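Local coordinates for protein cucumber peeling cupredoxin (PDB 1JER) that binds a copper ion as a plant cupredoxin of the stellacyanin type and probably serves in electron transfer, at residues A[26-40]-A[98-110]. Residues are numbered along the deposited sequence; the frame is centred on the assembly and turned at random.
With CU (copper (II) ion), chain B.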
loop_
_atom_site.group_PDB
_atom_site.type_symbol
_atom_site.label_atom_id
_atom_site.label_comp_id
_atom_site.label_asym_id
_atom_site.label_seq_id
_atom_site.Cartn_x
_atom_site.Cartn_y
_atom_site.Cartn_z
ATOM N N TRP A 26 -13.864 15.114 6.113
ATOM C CA TRP A 26 -13.690 13.695 6.375
ATOM C C TRP A 26 -12.414 13.491 7.184
ATOM O O TRP A 26 -12.391 12.776 8.193
ATOM C CB TRP A 26 -13.523 12.957 4.969
ATOM C CG TRP A 26 -13.130 11.512 5.224
ATOM C CD1 TRP A 26 -13.971 10.496 5.552
ATOM C CD2 TRP A 26 -11.807 10.954 5.161
ATOM N NE1 TRP A 26 -13.230 9.334 5.723
ATOM C CE2 TRP A 26 -11.916 9.600 5.486
ATOM C CE3 TRP A 26 -10.548 11.481 4.870
ATOM C CZ2 TRP A 26 -10.816 8.723 5.549
ATOM C CZ3 TRP A 26 -9.467 10.623 4.928
ATOM C CH2 TRP A 26 -9.595 9.267 5.250
ATOM N N ALA A 27 -11.329 14.151 6.780
ATOM C CA ALA A 27 -10.042 13.986 7.467
ATOM C C ALA A 27 -10.118 14.517 8.906
ATOM O O ALA A 27 -9.524 13.896 9.799
ATOM C CB ALA A 27 -8.955 14.754 6.719
ATOM N N ALA A 28 -10.867 15.593 9.131
ATOM C CA ALA A 28 -10.909 16.142 10.524
ATOM C C ALA A 28 -11.651 15.246 11.474
ATOM O O ALA A 28 -11.586 15.439 12.719
ATOM C CB ALA A 28 -11.565 17.529 10.448
ATOM N N GLY A 29 -12.402 14.239 11.032
ATOM C CA GLY A 29 -13.056 13.332 11.934
ATOM C C GLY A 29 -12.225 12.132 12.318
ATOM O O GLY A 29 -12.720 11.234 13.016
ATOM N N LYS A 30 -10.996 12.015 11.819
ATOM C CA LYS A 30 -10.175 10.807 12.069
ATOM C C LYS A 30 -8.839 11.220 12.760
ATOM O O LYS A 30 -8.452 12.362 12.705
ATOM C CB LYS A 30 -9.686 10.266 10.688
ATOM C CG LYS A 30 -10.832 10.035 9.716
ATOM C CD LYS A 30 -11.632 8.836 10.081
ATOM C CE LYS A 30 -12.692 8.515 8.998
ATOM N NZ LYS A 30 -13.116 7.083 9.181
ATOM N N THR A 31 -8.160 10.185 13.283
ATOM C CA THR A 31 -6.766 10.421 13.780
ATOM C C THR A 31 -5.864 9.462 12.967
ATOM O O THR A 31 -6.237 8.274 12.857
ATOM C CB THR A 31 -6.671 10.054 15.259
ATOM O OG1 THR A 31 -7.372 11.048 15.993
ATOM C CG2 THR A 31 -5.231 10.045 15.762
ATOM N N PHE A 32 -4.830 9.972 12.346
ATOM C CA PHE A 32 -4.002 9.109 11.469
ATOM C C PHE A 32 -2.646 8.872 12.159
ATOM O O PHE A 32 -2.020 9.861 12.525
ATOM C CB PHE A 32 -3.732 9.904 10.155
ATOM C CG PHE A 32 -5.041 10.185 9.413
ATOM C CD1 PHE A 32 -5.656 9.184 8.684
ATOM C CD2 PHE A 32 -5.630 11.434 9.496
ATOM C CE1 PHE A 32 -6.856 9.444 8.028
ATOM C CE2 PHE A 32 -6.850 11.692 8.855
ATOM C CZ PHE A 32 -7.460 10.688 8.122
ATOM N N ARG A 33 -2.247 7.626 12.288
ATOM C CA ARG A 33 -0.957 7.337 12.980
ATOM C C ARG A 33 0.007 6.630 12.036
ATOM O O ARG A 33 -0.437 5.881 11.147
ATOM C CB ARG A 33 -1.253 6.370 14.136
ATOM C CG ARG A 33 -2.159 6.995 15.201
ATOM C CD ARG A 33 -2.381 5.982 16.340
ATOM N NE ARG A 33 -3.273 6.545 17.356
ATOM C CZ ARG A 33 -2.871 7.382 18.307
ATOM N NH1 ARG A 33 -1.666 7.964 18.245
ATOM N NH2 ARG A 33 -3.635 7.642 19.373
ATOM N N VAL A 34 1.292 6.839 12.259
ATOM C CA VAL A 34 2.330 6.197 11.422
ATOM C C VAL A 34 2.035 4.713 11.400
ATOM O O VAL A 34 1.651 4.149 12.418
ATOM C CB VAL A 34 3.728 6.428 12.074
ATOM C CG1 VAL A 34 4.761 5.557 11.400
ATOM C CG2 VAL A 34 4.113 7.897 11.937
ATOM N N GLY A 35 2.103 4.075 10.232
ATOM C CA GLY A 35 1.722 2.647 10.191
ATOM C C GLY A 35 0.350 2.455 9.587
ATOM O O GLY A 35 0.008 1.406 9.042
ATOM N N ASP A 36 -0.514 3.481 9.696
ATOM C CA ASP A 36 -1.878 3.275 9.108
ATOM C C ASP A 36 -1.692 3.429 7.569
ATOM O O ASP A 36 -0.695 3.889 7.097
ATOM C CB ASP A 36 -2.720 4.543 9.508
ATOM C CG ASP A 36 -3.211 4.440 10.930
ATOM O OD1 ASP A 36 -2.944 3.418 11.593
ATOM O OD2 ASP A 36 -3.857 5.402 11.415
ATOM N N SER A 37 -2.804 3.065 6.884
ATOM C CA SER A 37 -2.742 3.249 5.409
ATOM C C SER A 37 -4.040 3.987 4.997
ATOM O O SER A 37 -5.002 4.025 5.738
ATOM C CB SER A 37 -2.825 1.806 4.784
ATOM O OG SER A 37 -1.596 1.122 5.048
ATOM N N LEU A 38 -3.985 4.526 3.777
ATOM C CA LEU A 38 -5.161 5.262 3.242
ATOM C C LEU A 38 -5.540 4.454 1.936
ATOM O O LEU A 38 -4.645 4.244 1.152
ATOM C CB LEU A 38 -4.667 6.607 2.686
ATOM C CG LEU A 38 -4.382 7.721 3.656
ATOM C CD1 LEU A 38 -4.134 9.028 2.911
ATOM C CD2 LEU A 38 -5.537 7.867 4.659
ATOM N N GLN A 39 -6.792 4.079 1.888
ATOM C CA GLN A 39 -7.257 3.354 0.687
ATOM C C GLN A 39 -8.137 4.304 -0.158
ATOM O O GLN A 39 -9.152 4.773 0.372
ATOM C CB GLN A 39 -8.090 2.141 1.086
ATOM C CG GLN A 39 -8.669 1.443 -0.157
ATOM C CD GLN A 39 -9.106 0.032 0.145
ATOM O OE1 GLN A 39 -8.582 -0.591 1.077
ATOM N NE2 GLN A 39 -10.049 -0.474 -0.636
ATOM N N PHE A 40 -7.750 4.500 -1.403
ATOM C CA PHE A 40 -8.564 5.389 -2.306
ATOM C C PHE A 40 -9.265 4.427 -3.327
ATOM O O PHE A 40 -8.554 3.704 -3.997
ATOM C CB PHE A 40 -7.541 6.197 -3.140
ATOM C CG PHE A 40 -6.839 7.283 -2.317
ATOM C CD1 PHE A 40 -5.694 6.937 -1.588
ATOM C CD2 PHE A 40 -7.271 8.578 -2.310
ATOM C CE1 PHE A 40 -5.003 7.946 -0.899
ATOM C CE2 PHE A 40 -6.606 9.582 -1.595
ATOM C CZ PHE A 40 -5.477 9.222 -0.859
ATOM N N ASN A 98 -11.413 21.419 -8.213
ATOM C CA ASN A 98 -12.791 21.195 -7.848
ATOM C C ASN A 98 -12.928 20.463 -6.536
ATOM O O ASN A 98 -13.992 20.051 -6.087
ATOM C CB ASN A 98 -13.542 20.497 -8.993
ATOM C CG ASN A 98 -13.895 21.562 -10.062
ATOM O OD1 ASN A 98 -13.586 21.397 -11.226
ATOM N ND2 ASN A 98 -14.483 22.653 -9.595
ATOM N N GLY A 99 -11.793 20.350 -5.791
ATOM C CA GLY A 99 -11.915 19.776 -4.438
ATOM C C GLY A 99 -11.469 18.364 -4.260
ATOM O O GLY A 99 -11.621 17.766 -3.152
ATOM N N GLN A 100 -10.956 17.707 -5.298
ATOM C CA GLN A 100 -10.516 16.319 -5.112
ATOM C C GLN A 100 -9.041 16.364 -4.664
ATOM O O GLN A 100 -8.123 16.129 -5.433
ATOM C CB GLN A 100 -10.643 15.451 -6.347
ATOM C CG GLN A 100 -10.424 13.982 -6.098
ATOM C CD GLN A 100 -10.669 13.107 -7.312
ATOM O OE1 GLN A 100 -10.704 13.596 -8.449
ATOM N NE2 GLN A 100 -10.883 11.824 -7.091
ATOM N N LYS A 101 -8.894 16.690 -3.385
ATOM C CA LYS A 101 -7.510 16.784 -2.817
ATOM C C LYS A 101 -7.703 16.581 -1.289
ATOM O O LYS A 101 -8.803 16.798 -0.768
ATOM C CB LYS A 101 -7.013 18.228 -3.064
ATOM C CG LYS A 101 -7.928 19.279 -2.452
ATOM C CD LYS A 101 -7.684 20.650 -3.061
ATOM C CE LYS A 101 -6.221 21.024 -3.091
ATOM N NZ LYS A 101 -6.042 22.503 -3.413
ATOM N N LEU A 102 -6.673 16.061 -0.658
ATOM C CA LEU A 102 -6.836 15.653 0.771
ATOM C C LEU A 102 -5.506 15.959 1.480
ATOM O O LEU A 102 -4.442 15.694 0.981
ATOM C CB LEU A 102 -7.031 14.107 0.725
ATOM C CG LEU A 102 -6.888 13.450 2.128
ATOM C CD1 LEU A 102 -8.193 13.632 2.891
ATOM C CD2 LEU A 102 -6.625 11.942 1.931
ATOM N N SER A 103 -5.606 16.640 2.625
ATOM C CA SER A 103 -4.387 16.890 3.409
ATOM C C SER A 103 -4.635 16.310 4.803
ATOM O O SER A 103 -5.695 16.483 5.390
ATOM C CB SER A 103 -4.101 18.392 3.530
ATOM O OG SER A 103 -5.103 19.020 4.225
ATOM N N ILE A 104 -3.641 15.539 5.266
ATOM C CA ILE A 104 -3.864 14.907 6.572
ATOM C C ILE A 104 -2.606 15.061 7.436
ATOM O O ILE A 104 -1.512 15.240 6.938
ATOM C CB ILE A 104 -4.156 13.425 6.408
ATOM C CG1 ILE A 104 -3.020 12.639 5.735
ATOM C CG2 ILE A 104 -5.462 13.197 5.651
ATOM C CD1 ILE A 104 -3.039 11.164 6.119
ATOM N N ASN A 105 -2.848 15.001 8.755
ATOM C CA ASN A 105 -1.707 15.155 9.677
ATOM C C ASN A 105 -1.473 13.787 10.334
ATOM O O ASN A 105 -2.405 13.236 10.937
ATOM C CB ASN A 105 -2.163 16.148 10.787
ATOM C CG ASN A 105 -1.031 16.313 11.814
ATOM O OD1 ASN A 105 -1.277 16.201 13.028
ATOM N ND2 ASN A 105 0.156 16.573 11.322
ATOM N N VAL A 106 -0.284 13.239 10.151
ATOM C CA VAL A 106 0.042 11.929 10.691
ATOM C C VAL A 106 0.817 12.078 12.013
ATOM O O VAL A 106 1.802 12.825 12.060
ATOM C CB VAL A 106 0.931 11.151 9.679
ATOM C CG1 VAL A 106 1.205 9.741 10.193
ATOM C CG2 VAL A 106 0.094 11.008 8.381
ATOM N N VAL A 107 0.326 11.402 13.028
ATOM C CA VAL A 107 1.035 11.464 14.349
ATOM C C VAL A 107 1.623 10.123 14.681
ATOM O O VAL A 107 1.434 9.066 14.058
ATOM C CB VAL A 107 0.043 11.935 15.421
ATOM C CG1 VAL A 107 -0.503 13.316 15.085
ATOM C CG2 VAL A 107 -1.046 10.885 15.605
ATOM N N ALA A 108 2.451 10.085 15.749
ATOM C CA ALA A 108 3.094 8.797 16.073
ATOM C C ALA A 108 2.112 7.749 16.511
ATOM O O ALA A 108 0.960 8.006 16.845
ATOM C CB ALA A 108 4.075 9.071 17.267
ATOM N N ALA A 109 2.567 6.489 16.601
ATOM C CA ALA A 109 1.658 5.441 17.069
ATOM C C ALA A 109 1.785 5.188 18.545
ATOM O O ALA A 109 0.802 4.897 19.250
ATOM C CB ALA A 109 1.759 4.216 16.214
ATOM N N ASN A 110 2.999 5.311 19.096
ATOM C CA ASN A 110 3.150 5.077 20.548
ATOM C C ASN A 110 2.421 6.196 21.305
ATOM O O ASN A 110 1.708 5.873 22.270
HETATM CU CU CU B . -10.047 12.761 -10.386
HETATM O O HOH W 1 -4.052 12.753 13.041
#
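Phe-32 lays one face of its ring across Ile-104, whose CD1 sits 4.2 Å from the ring centroid, close to the normal, in a CH-pi contact. In the isoleucine, chi1 of 60° puts CG1 between backbone N and carbonyl carbon, and the extended chi2 (155°) carries CD1 over the flat ring, while CG2 touches Phe-32 CE2 at 3.8 Å and also meets Ala-27 CB. Ala-27 suits this place: its lone methyl lets helix 22-28 settle close to the strand. Two residues before Ile-104, the forked Leu-102 fills two directions at once, CD1 at the edge of the Trp-26 indole, 3.8 Å from CE3, and CD2 against Leu-38 CD1 and Phe-40 CZ. The indole NE1 is hydrogen-bonded to Asp-10 OD1. This is the interior of a cupredoxin beta-sandwich: strand 101-107 of one sheet faces strand 37-40 of the other, and just before strand 101-107 Gln-100 OE1 binds copper with His-47, Cys-90 and His-95. Were Phe-32 replaced by an alanine, a gap would probably open over Ile-104 and His-6 would lose its edge-to-face partner. Beyond the core, the short, weakly bonded strand 32-33 pairs in parallel through Arg-33 and Val-107: Val-107 N donates a hydrogen bond to Phe-32 O, and Val-34 N to Val-107 O (2.9 Å). Arg-33, long and extended from CG to NE, spans the exposed edge to bring NH1 to Ala-108 O (3.0 Å), which lies in the guanidinium plane.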